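Long-range contact in polyphosphate kinase (Porphyromonas gingivalis, PDB 2O8R), which probably catalyses the reversible transfer of the terminal phosphate of ATP onto a growing long-chain polyphosphate: residues R88-F102 with E292-L306. The protein carries 3 engineered substitutions. Residues are numbered along the deposited sequence; the frame is centred on the assembly and turned at random.
Sequences RETVIRQDELYYRIF and EEAIRSGNYVNLQDL
Arg-88 reaches from helix 83-112 to the backbone of Ala-294 at the start of strand 294-297. Its extended side chain, with CG anti to the backbone N (chi1 171°), carries the guanidinium across to the strand. NH2 gives a nearly straight hydrogen bond to Ala-294 O (3.0 Å, 162° at the hydrogen); the carbonyl oxygen lies in the guanidinium plane, and NH1 adds a weak second bond to the same acceptor. In the main chain, Ile-295 pairs with Phe-269 and Tyr-271, and Ser-297 with Tyr-271 and Gly-273; as the last strand of its sheet within the chain, 294-297 has no further strand of that chain on its other side.

Between the polar ends, Ile-92 CG1 meets Ile-295 CG2 at 3.8 Å, a contact of two branched aliphatic chains that cross obliquely. Farther along, Gly-298 passes under Tyr-99: its CA lies 3.7 Å from the ring centroid, a CH-pi contact over one face that the lack of a side chain permits. At the ring's edge, Tyr-99 OH points at Tyr-300 O, modelled too close for the bond's geometry to be trusted. The hydroxyl of Tyr-300 itself is bound by Asp-211.

Beyond lies a greasier patch. Leu-303 CD1 packs 3.5 Å from Tyr-98 CE2, and Leu-306 CD1 sits 3.9 Å from Phe-102 CE1. Tyr-98 OH makes a weak hydrogen bond to Ser-46 OG, and a bound sulfate, probably from the crystallisation liquor, lies beside the side chain.

The contact thus joins the N-terminal helical domain to the middle domain. Arg-88, and possibly Tyr-99, address main-chain carbonyls, so the polar pairing follows the backbone path of 292-306, while apolar and aromatic contacts fill out the interface between the polar groups.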
ATOM      1  N   ARG A  88     -17.234  19.350 -23.831  1.00 65.61           N
ATOM      2  CA  ARG A  88     -16.794  18.432 -24.867  1.00 69.27           C
ATOM      3  C   ARG A  88     -16.002  19.144 -25.957  1.00 70.51           C
ATOM      4  O   ARG A  88     -14.953  18.663 -26.394  1.00 71.63           O
ATOM      5  CB  ARG A  88     -18.008  17.731 -25.468  1.00 63.25           C
ATOM      6  CG  ARG A  88     -17.694  16.925 -26.692  1.00 51.06           C
ATOM      7  CD  ARG A  88     -18.936  16.317 -27.318  1.00 62.31           C
ATOM      8  NE  ARG A  88     -18.551  15.476 -28.440  1.00 69.94           N
ATOM      9  CZ  ARG A  88     -18.372  14.163 -28.361  1.00 86.10           C
ATOM     10  NH1 ARG A  88     -18.570  13.526 -27.214  1.00 78.88           N
ATOM     11  NH2 ARG A  88     -18.002  13.486 -29.437  1.00 98.22           N
ATOM     12  N   GLU A  89     -16.499  20.303 -26.374  1.00 68.90           N
ATOM     13  CA  GLU A  89     -15.847  21.073 -27.414  1.00 69.17           C
ATOM     14  C   GLU A  89     -14.469  21.480 -26.959  1.00 62.04           C
ATOM     15  O   GLU A  89     -13.503  21.343 -27.701  1.00 62.00           O
ATOM     16  CB  GLU A  89     -16.680  22.293 -27.793  1.00 77.33           C
ATOM     17  CG  GLU A  89     -17.817  21.968 -28.756  1.00 88.39           C
ATOM     18  CD  GLU A  89     -18.540  23.200 -29.270  1.00 97.05           C
ATOM     19  OE1 GLU A  89     -18.072  24.335 -29.014  1.00 94.43           O
ATOM     20  OE2 GLU A  89     -19.582  23.026 -29.940  1.00105.37           O
ATOM     21  N   THR A  90     -14.387  21.945 -25.717  1.00 72.06           N
ATOM     22  CA  THR A  90     -13.125  22.388 -25.145  1.00 66.54           C
ATOM     23  C   THR A  90     -12.162  21.228 -24.989  1.00 66.01           C
ATOM     24  O   THR A  90     -10.993  21.349 -25.362  1.00 69.68           O
ATOM     25  CB  THR A  90     -13.339  23.130 -23.811  1.00 60.79           C
ATOM     26  OG1 THR A  90     -13.735  24.471 -24.099  1.00 51.72           O
ATOM     27  CG2 THR A  90     -12.058  23.178 -22.980  1.00 48.33           C
ATOM     28  N   VAL A  91     -12.660  20.101 -24.476  1.00 58.41           N
ATOM     29  CA  VAL A  91     -11.804  18.938 -24.236  1.00 61.59           C
ATOM     30  C   VAL A  91     -11.218  18.420 -25.540  1.00 57.27           C
ATOM     31  O   VAL A  91     -10.028  18.152 -25.617  1.00 67.13           O
ATOM     32  CB  VAL A  91     -12.526  17.813 -23.473  1.00 62.21           C
ATOM     33  CG1 VAL A  91     -11.626  16.601 -23.346  1.00 57.99           C
ATOM     34  CG2 VAL A  91     -12.920  18.289 -22.087  1.00 67.65           C
ATOM     35  N   ILE A  92     -12.044  18.336 -26.577  1.00 67.83           N
ATOM     36  CA  ILE A  92     -11.581  17.878 -27.888  1.00 61.43           C
ATOM     37  C   ILE A  92     -10.437  18.742 -28.403  1.00 58.43           C
ATOM     38  O   ILE A  92      -9.474  18.237 -28.986  1.00 63.80           O
ATOM     39  CB  ILE A  92     -12.747  17.790 -28.907  1.00 69.49           C
ATOM     40  CG1 ILE A  92     -13.633  16.580 -28.587  1.00 57.13           C
ATOM     41  CG2 ILE A  92     -12.227  17.690 -30.330  1.00 51.79           C
ATOM     42  CD1 ILE A  92     -14.952  16.559 -29.329  1.00 78.57           C
ATOM     43  N   ARG A  93     -10.532  20.041 -28.137  1.00 54.01           N
ATOM     44  CA  ARG A  93      -9.498  20.987 -28.526  1.00 62.19           C
ATOM     45  C   ARG A  93      -8.208  20.768 -27.721  1.00 55.07           C
ATOM     46  O   ARG A  93      -7.112  20.729 -28.283  1.00 49.90           O
ATOM     47  CB  ARG A  93     -10.014  22.427 -28.387  1.00 58.32           C
ATOM     48  CG  ARG A  93      -9.102  23.472 -29.011  1.00 66.30           C
ATOM     49  CD  ARG A  93      -9.462  24.897 -28.612  1.00 65.38           C
ATOM     50  NE  ARG A  93      -9.599  25.075 -27.164  1.00100.54           N
ATOM     51  CZ  ARG A  93      -8.593  25.262 -26.309  1.00 89.99           C
ATOM     52  NH1 ARG A  93      -7.332  25.294 -26.726  1.00 91.20           N
ATOM     53  NH2 ARG A  93      -8.853  25.418 -25.021  1.00103.63           N
ATOM     54  N   GLN A  94      -8.353  20.596 -26.410  1.00 57.54           N
ATOM     55  CA  GLN A  94      -7.207  20.414 -25.519  1.00 59.87           C
ATOM     56  C   GLN A  94      -6.494  19.109 -25.824  1.00 61.83           C
ATOM     57  O   GLN A  94      -5.263  19.021 -25.776  1.00 58.96           O
ATOM     58  CB  GLN A  94      -7.665  20.438 -24.064  1.00 56.53           C
ATOM     59  CG  GLN A  94      -8.195  21.789 -23.649  1.00 49.09           C
ATOM     60  CD  GLN A  94      -8.494  21.892 -22.177  1.00 63.42           C
ATOM     61  OE1 GLN A  94      -8.897  20.920 -21.533  1.00 76.31           O
ATOM     62  NE2 GLN A  94      -8.307  23.088 -21.630  1.00 54.82           N
ATOM     63  N   ASP A  95      -7.291  18.105 -26.162  1.00 61.21           N
ATOM     64  CA  ASP A  95      -6.782  16.819 -26.577  1.00 59.08           C
ATOM     65  C   ASP A  95      -5.839  16.951 -27.763  1.00 62.21           C
ATOM     66  O   ASP A  95      -4.770  16.353 -27.767  1.00 65.10           O
ATOM     67  CB  ASP A  95      -7.938  15.896 -26.934  1.00 54.04           C
ATOM     68  CG  ASP A  95      -7.525  14.442 -26.964  1.00 76.58           C
ATOM     69  OD1 ASP A  95      -6.751  14.021 -26.073  1.00 68.09           O
ATOM     70  OD2 ASP A  95      -7.980  13.720 -27.875  1.00 78.73           O
ATOM     71  N   GLU A  96      -6.233  17.753 -28.751  1.00 59.53           N
ATOM     72  CA  GLU A  96      -5.426  17.956 -29.945  1.00 45.21           C
ATOM     73  C   GLU A  96      -4.105  18.628 -29.615  1.00 53.78           C
ATOM     74  O   GLU A  96      -3.046  18.256 -30.145  1.00 52.90           O
ATOM     75  CB  GLU A  96      -6.187  18.797 -30.954  1.00 62.32           C
ATOM     76  CG  GLU A  96      -7.356  18.083 -31.601  1.00 89.31           C
ATOM     77  CD  GLU A  96      -7.984  18.898 -32.716  1.00107.69           C
ATOM     78  OE1 GLU A  96      -7.400  19.937 -33.107  1.00118.05           O
ATOM     79  OE2 GLU A  96      -9.061  18.494 -33.203  1.00 98.36           O
ATOM     80  N   LEU A  97      -4.175  19.628 -28.745  1.00 38.40           N
ATOM     81  CA  LEU A  97      -2.976  20.246 -28.205  1.00 52.16           C
ATOM     82  C   LEU A  97      -2.064  19.220 -27.513  1.00 60.45           C
ATOM     83  O   LEU A  97      -0.862  19.170 -27.800  1.00 58.26           O
ATOM     84  CB  LEU A  97      -3.359  21.361 -27.234  1.00 59.27           C
ATOM     85  CG  LEU A  97      -2.232  22.087 -26.509  1.00 52.17           C
ATOM     86  CD1 LEU A  97      -1.230  22.689 -27.493  1.00 51.27           C
ATOM     87  CD2 LEU A  97      -2.833  23.150 -25.640  1.00 55.67           C
ATOM     88  N   TYR A  98      -2.645  18.412 -26.620  1.00 45.68           N
ATOM     89  CA  TYR A  98      -1.924  17.371 -25.885  1.00 55.95           C
ATOM     90  C   TYR A  98      -1.081  16.484 -26.806  1.00 62.25           C
ATOM     91  O   TYR A  98       0.113  16.280 -26.569  1.00 72.30           O
ATOM     92  CB  TYR A  98      -2.928  16.516 -25.113  1.00 64.47           C
ATOM     93  CG  TYR A  98      -2.361  15.603 -24.042  1.00 59.79           C
ATOM     94  CD1 TYR A  98      -2.483  15.929 -22.694  1.00 55.02           C
ATOM     95  CD2 TYR A  98      -1.758  14.393 -24.370  1.00 56.65           C
ATOM     96  CE1 TYR A  98      -1.995  15.087 -21.706  1.00 63.92           C
ATOM     97  CE2 TYR A  98      -1.260  13.544 -23.385  1.00 41.60           C
ATOM     98  CZ  TYR A  98      -1.385  13.894 -22.062  1.00 65.43           C
ATOM     99  OH  TYR A  98      -0.889  13.050 -21.094  1.00 66.93           O
ATOM    100  N   TYR A  99      -1.697  15.973 -27.864  1.00 60.20           N
ATOM    101  CA  TYR A  99      -0.987  15.086 -28.773  1.00 58.74           C
ATOM    102  C   TYR A  99       0.091  15.783 -29.605  1.00 53.56           C
ATOM    103  O   TYR A  99       1.135  15.193 -29.893  1.00 46.52           O
ATOM    104  CB  TYR A  99      -1.971  14.305 -29.632  1.00 61.19           C
ATOM    105  CG  TYR A  99      -2.579  13.128 -28.893  1.00 74.49           C
ATOM    106  CD1 TYR A  99      -1.944  11.883 -28.867  1.00 85.41           C
ATOM    107  CD2 TYR A  99      -3.779  13.257 -28.210  1.00 44.37           C
ATOM    108  CE1 TYR A  99      -2.497  10.802 -28.188  1.00 73.50           C
ATOM    109  CE2 TYR A  99      -4.339  12.181 -27.532  1.00 67.89           C
ATOM    110  CZ  TYR A  99      -3.694  10.965 -27.523  1.00 62.77           C
ATOM    111  OH  TYR A  99      -4.266   9.916 -26.858  1.00 79.71           O
ATOM    112  N   ARG A 100      -0.156  17.041 -29.960  1.00 41.52           N
ATOM    113  CA  ARG A 100       0.864  17.874 -30.575  1.00 52.16           C
ATOM    114  C   ARG A 100       2.084  17.987 -29.663  1.00 57.01           C
ATOM    115  O   ARG A 100       3.202  17.754 -30.099  1.00 48.43           O
ATOM    116  CB  ARG A 100       0.313  19.257 -30.932  1.00 58.04           C
ATOM    117  CG  ARG A 100      -0.134  19.382 -32.377  1.00 42.13           C
ATOM    118  CD  ARG A 100      -0.534  20.806 -32.719  1.00 63.50           C
ATOM    119  NE  ARG A 100      -1.890  21.109 -32.274  1.00 85.94           N
ATOM    120  CZ  ARG A 100      -2.218  22.089 -31.439  1.00 83.51           C
ATOM    121  NH1 ARG A 100      -1.286  22.901 -30.953  1.00 91.19           N
ATOM    122  NH2 ARG A 100      -3.489  22.261 -31.097  1.00 63.01           N
ATOM    123  N   ILE A 101       1.867  18.305 -28.392  1.00 58.31           N
ATOM    124  CA  ILE A 101       2.970  18.371 -27.436  1.00 51.86           C
ATOM    125  C   ILE A 101       3.674  17.024 -27.340  1.00 56.11           C
ATOM    126  O   ILE A 101       4.898  16.957 -27.386  1.00 53.66           O
ATOM    127  CB  ILE A 101       2.491  18.837 -26.051  1.00 44.88           C
ATOM    128  CG1 ILE A 101       1.909  20.237 -26.166  1.00 41.40           C
ATOM    129  CG2 ILE A 101       3.641  18.908 -25.075  1.00 41.07           C
ATOM    130  CD1 ILE A 101       1.110  20.668 -24.993  1.00 38.08           C
ATOM    131  N   PHE A 102       2.891  15.953 -27.260  1.00 64.59           N
ATOM    132  CA  PHE A 102       3.443  14.616 -27.057  1.00 65.63           C
ATOM    133  C   PHE A 102       4.281  14.124 -28.233  1.00 56.79           C
ATOM    134  O   PHE A 102       5.421  13.687 -28.059  1.00 53.20           O
ATOM    135  CB  PHE A 102       2.329  13.618 -26.748  1.00 55.63           C
ATOM    136  CG  PHE A 102       2.826  12.234 -26.448  1.00 66.92           C
ATOM    137  CD1 PHE A 102       3.560  11.981 -25.294  1.00 64.84           C
ATOM    138  CD2 PHE A 102       2.555  11.183 -27.310  1.00 50.27           C
ATOM    139  CE1 PHE A 102       4.018  10.711 -25.009  1.00 48.53           C
ATOM    140  CE2 PHE A 102       3.013   9.910 -27.027  1.00 51.46           C
ATOM    141  CZ  PHE A 102       3.750   9.674 -25.877  1.00 52.16           C
ATOM    142  N   GLU A 292     -22.596  10.588 -27.977  1.00133.06           N
ATOM    143  CA  GLU A 292     -22.382  11.781 -27.158  1.00127.11           C
ATOM    144  C   GLU A 292     -21.224  11.596 -26.179  1.00123.98           C
ATOM    145  O   GLU A 292     -20.400  12.494 -26.009  1.00126.45           O
ATOM    146  CB  GLU A 292     -23.654  12.122 -26.373  1.00129.39           C
ATOM    147  CG  GLU A 292     -24.958  11.971 -27.156  1.00132.33           C
ATOM    148  CD  GLU A 292     -25.396  13.247 -27.861  1.00131.30           C
ATOM    149  OE1 GLU A 292     -24.533  13.989 -28.383  1.00135.59           O
ATOM    150  OE2 GLU A 292     -26.618  13.502 -27.899  1.00115.39           O
ATOM    151  N   GLU A 293     -21.179  10.431 -25.530  1.00117.93           N
ATOM    152  CA  GLU A 293     -20.114  10.096 -24.576  1.00109.58           C
ATOM    153  C   GLU A 293     -18.855   9.572 -25.278  1.00110.34           C
ATOM    154  O   GLU A 293     -17.775   9.530 -24.679  1.00 99.47           O
ATOM    155  CB  GLU A 293     -20.604   9.050 -23.572  1.00 97.77           C
ATOM    156  CG  GLU A 293     -21.990   9.312 -23.016  1.00105.77           C
ATOM    157  CD  GLU A 293     -22.666   8.048 -22.508  1.00118.76           C
ATOM    158  OE1 GLU A 293     -22.495   6.979 -23.134  1.00114.62           O
ATOM    159  OE2 GLU A 293     -23.380   8.126 -21.487  1.00127.32           O
ATOM    160  N   ALA A 294     -19.007   9.171 -26.541  1.00105.70           N
ATOM    161  CA  ALA A 294     -17.893   8.664 -27.338  1.00103.89           C
ATOM    162  C   ALA A 294     -17.033   9.798 -27.886  1.00 98.20           C
ATOM    163  O   ALA A 294     -17.505  10.625 -28.663  1.00104.27           O
ATOM    164  CB  ALA A 294     -18.394   7.776 -28.472  1.00 98.92           C
ATOM    165  N   ILE A 295     -15.774   9.837 -27.459  1.00 87.62           N
ATOM    166  CA  ILE A 295     -14.826  10.838 -27.927  1.00 81.53           C
ATOM    167  C   ILE A 295     -13.671  10.151 -28.628  1.00 80.60           C
ATOM    168  O   ILE A 295     -12.885   9.445 -27.998  1.00 73.51           O
ATOM    169  CB  ILE A 295     -14.242  11.671 -26.769  1.00 84.14           C
ATOM    170  CG1 ILE A 295     -15.300  11.939 -25.699  1.00 77.73           C
ATOM    171  CG2 ILE A 295     -13.629  12.966 -27.302  1.00 81.70           C
ATOM    172  CD1 ILE A 295     -14.749  12.591 -24.457  1.00 90.63           C
ATOM    173  N   ARG A 296     -13.567  10.346 -29.937  1.00 85.08           N
ATOM    174  CA  ARG A 296     -12.421   9.825 -30.661  1.00 94.89           C
ATOM    175  C   ARG A 296     -11.181  10.657 -30.368  1.00 91.26           C
ATOM    176  O   ARG A 296     -11.205  11.882 -30.458  1.00100.20           O
ATOM    177  CB  ARG A 296     -12.680   9.697 -32.167  1.00 90.99           C
ATOM    178  CG  ARG A 296     -13.903  10.421 -32.709  1.00108.76           C
ATOM    179  CD  ARG A 296     -14.127  10.049 -34.176  1.00103.03           C
ATOM    180  NE  ARG A 296     -12.854   9.969 -34.892  1.00117.36           N
ATOM    181  CZ  ARG A 296     -12.254  10.996 -35.493  1.00120.34           C
ATOM    182  NH1 ARG A 296     -12.811  12.202 -35.489  1.00123.35           N
ATOM    183  NH2 ARG A 296     -11.092  10.815 -36.106  1.00114.53           N
ATOM    184  N   SER A 297     -10.108   9.980 -29.982  1.00 82.03           N
ATOM    185  CA  SER A 297      -8.873  10.659 -29.645  1.00 89.36           C
ATOM    186  C   SER A 297      -7.676   9.985 -30.302  1.00 86.89           C
ATOM    187  O   SER A 297      -7.823   9.234 -31.268  1.00 89.57           O
ATOM    188  CB  SER A 297      -8.683  10.702 -28.134  1.00 74.45           C
ATOM    189  OG  SER A 297      -8.395   9.411 -27.653  1.00106.59           O
ATOM    190  N   GLY A 298      -6.495  10.259 -29.757  1.00 87.52           N
ATOM    191  CA  GLY A 298      -5.243   9.799 -30.332  1.00 83.61           C
ATOM    192  C   GLY A 298      -4.981   8.324 -30.151  1.00 81.92           C
ATOM    193  O   GLY A 298      -5.846   7.564 -29.710  1.00 82.83           O
ATOM    194  N   ASN A 299      -3.766   7.923 -30.487  1.00 84.27           N
ATOM    195  CA  ASN A 299      -3.435   6.512 -30.621  1.00 78.92           C
ATOM    196  C   ASN A 299      -3.084   5.788 -29.317  1.00 80.78           C
ATOM    197  O   ASN A 299      -3.109   4.554 -29.267  1.00 77.41           O
ATOM    198  CB  ASN A 299      -2.304   6.363 -31.624  1.00 76.79           C
ATOM    199  CG  ASN A 299      -2.270   5.012 -32.235  1.00 67.56           C
ATOM    200  OD1 ASN A 299      -1.490   4.161 -31.820  1.00 69.70           O
ATOM    201  ND2 ASN A 299      -3.129   4.786 -33.225  1.00 90.26           N
ATOM    202  N   TYR A 300      -2.743   6.557 -28.278  1.00 78.65           N
ATOM    203  CA  TYR A 300      -2.505   6.015 -26.933  1.00 74.53           C
ATOM    204  C   TYR A 300      -3.408   6.696 -25.915  1.00 72.45           C
ATOM    205  O   TYR A 300      -3.495   7.922 -25.890  1.00 63.62           O
ATOM    206  CB  TYR A 300      -1.041   6.173 -26.515  1.00 59.41           C
ATOM    207  CG  TYR A 300      -0.091   5.485 -27.449  1.00 54.01           C
ATOM    208  CD1 TYR A 300       0.172   4.126 -27.323  1.00 58.13           C
ATOM    209  CD2 TYR A 300       0.530   6.189 -28.480  1.00 50.64           C
ATOM    210  CE1 TYR A 300       1.044   3.479 -28.200  1.00 53.86           C
ATOM    211  CE2 TYR A 300       1.396   5.558 -29.357  1.00 55.70           C
ATOM    212  CZ  TYR A 300       1.653   4.205 -29.210  1.00 47.56           C
ATOM    213  OH  TYR A 300       2.516   3.582 -30.077  1.00 56.90           O
ATOM    214  N   VAL A 301      -4.083   5.895 -25.089  1.00 52.11           N
ATOM    215  CA  VAL A 301      -4.995   6.426 -24.081  1.00 50.39           C
ATOM    216  C   VAL A 301      -4.517   6.157 -22.652  1.00 54.71           C
ATOM    217  O   VAL A 301      -3.562   5.408 -22.423  1.00 58.90           O
ATOM    218  CB  VAL A 301      -6.440   5.887 -24.253  1.00 54.19           C
ATOM    219  CG1 VAL A 301      -6.977   6.215 -25.644  1.00 73.28           C
ATOM    220  CG2 VAL A 301      -6.512   4.397 -23.982  1.00 53.20           C
ATOM    221  N   ASN A 302      -5.201   6.773 -21.697  1.00 52.51           N
ATOM    222  CA  ASN A 302      -4.859   6.661 -20.284  1.00 54.88           C
ATOM    223  C   ASN A 302      -3.447   7.146 -20.008  1.00 51.72           C
ATOM    224  O   ASN A 302      -2.686   6.512 -19.280  1.00 54.56           O
ATOM    225  CB  ASN A 302      -5.026   5.231 -19.798  1.00 39.19           C
ATOM    226  CG  ASN A 302      -5.583   5.164 -18.414  1.00 60.44           C
ATOM    227  OD1 ASN A 302      -6.794   5.290 -18.217  1.00 81.03           O
ATOM    228  ND2 ASN A 302      -4.710   4.950 -17.435  1.00 67.63           N
ATOM    229  N   LEU A 303      -3.112   8.292 -20.588  1.00 48.99           N
ATOM    230  CA  LEU A 303      -1.745   8.765 -20.566  1.00 40.34           C
ATOM    231  C   LEU A 303      -1.304   9.375 -19.239  1.00 50.25           C
ATOM    232  O   LEU A 303      -0.232   9.962 -19.163  1.00 62.82           O
ATOM    233  CB  LEU A 303      -1.499   9.726 -21.712  1.00 51.04           C
ATOM    234  CG  LEU A 303      -1.356   9.026 -23.054  1.00 45.56           C
ATOM    235  CD1 LEU A 303      -1.267  10.076 -24.140  1.00 30.86           C
ATOM    236  CD2 LEU A 303      -0.119   8.156 -23.053  1.00 37.09           C
ATOM    237  N   GLN A 304      -2.112   9.225 -18.194  1.00 41.91           N
ATOM    238  CA  GLN A 304      -1.693   9.650 -16.869  1.00 44.75           C
ATOM    239  C   GLN A 304      -0.608   8.707 -16.389  1.00 56.41           C
ATOM    240  O   GLN A 304       0.121   9.021 -15.443  1.00 51.75           O
ATOM    241  CB  GLN A 304      -2.855   9.671 -15.882  1.00 38.61           C
ATOM    242  CG  GLN A 304      -3.782   8.456 -15.941  1.00 37.73           C
ATOM    243  CD  GLN A 304      -4.981   8.733 -16.816  1.00 53.27           C
ATOM    244  OE1 GLN A 304      -4.841   8.992 -18.006  1.00 57.35           O
ATOM    245  NE2 GLN A 304      -6.167   8.716 -16.225  1.00 47.64           N
ATOM    246  N   ASP A 305      -0.506   7.558 -17.065  1.00 54.72           N
ATOM    247  CA  ASP A 305       0.566   6.587 -16.840  1.00 55.41           C
ATOM    248  C   ASP A 305       1.922   7.116 -17.272  1.00 56.02           C
ATOM    249  O   ASP A 305       2.931   6.460 -17.027  1.00 51.67           O
ATOM    250  CB  ASP A 305       0.311   5.276 -17.589  1.00 52.31           C
ATOM    251  CG  ASP A 305      -0.938   4.552 -17.119  1.00 72.50           C
ATOM    252  OD1 ASP A 305      -1.467   4.892 -16.039  1.00 91.84           O
ATOM    253  OD2 ASP A 305      -1.389   3.635 -17.839  1.00 52.97           O
ATOM    254  N   LEU A 306       1.957   8.283 -17.921  1.00 44.34           N
ATOM    255  CA  LEU A 306       3.240   8.904 -18.266  1.00 47.81           C
ATOM    256  C   LEU A 306       4.072   9.179 -17.017  1.00 38.98           C
ATOM    257  O   LEU A 306       5.296   9.207 -17.072  1.00 62.83           O
ATOM    258  CB  LEU A 306       3.061  10.168 -19.112  1.00 36.94           C
ATOM    259  CG  LEU A 306       2.681   9.961 -20.593  1.00 56.84           C
ATOM    260  CD1 LEU A 306       2.765  11.263 -21.347  1.00 42.09           C
ATOM    261  CD2 LEU A 306       3.548   8.920 -21.292  1.00 39.76           C
TER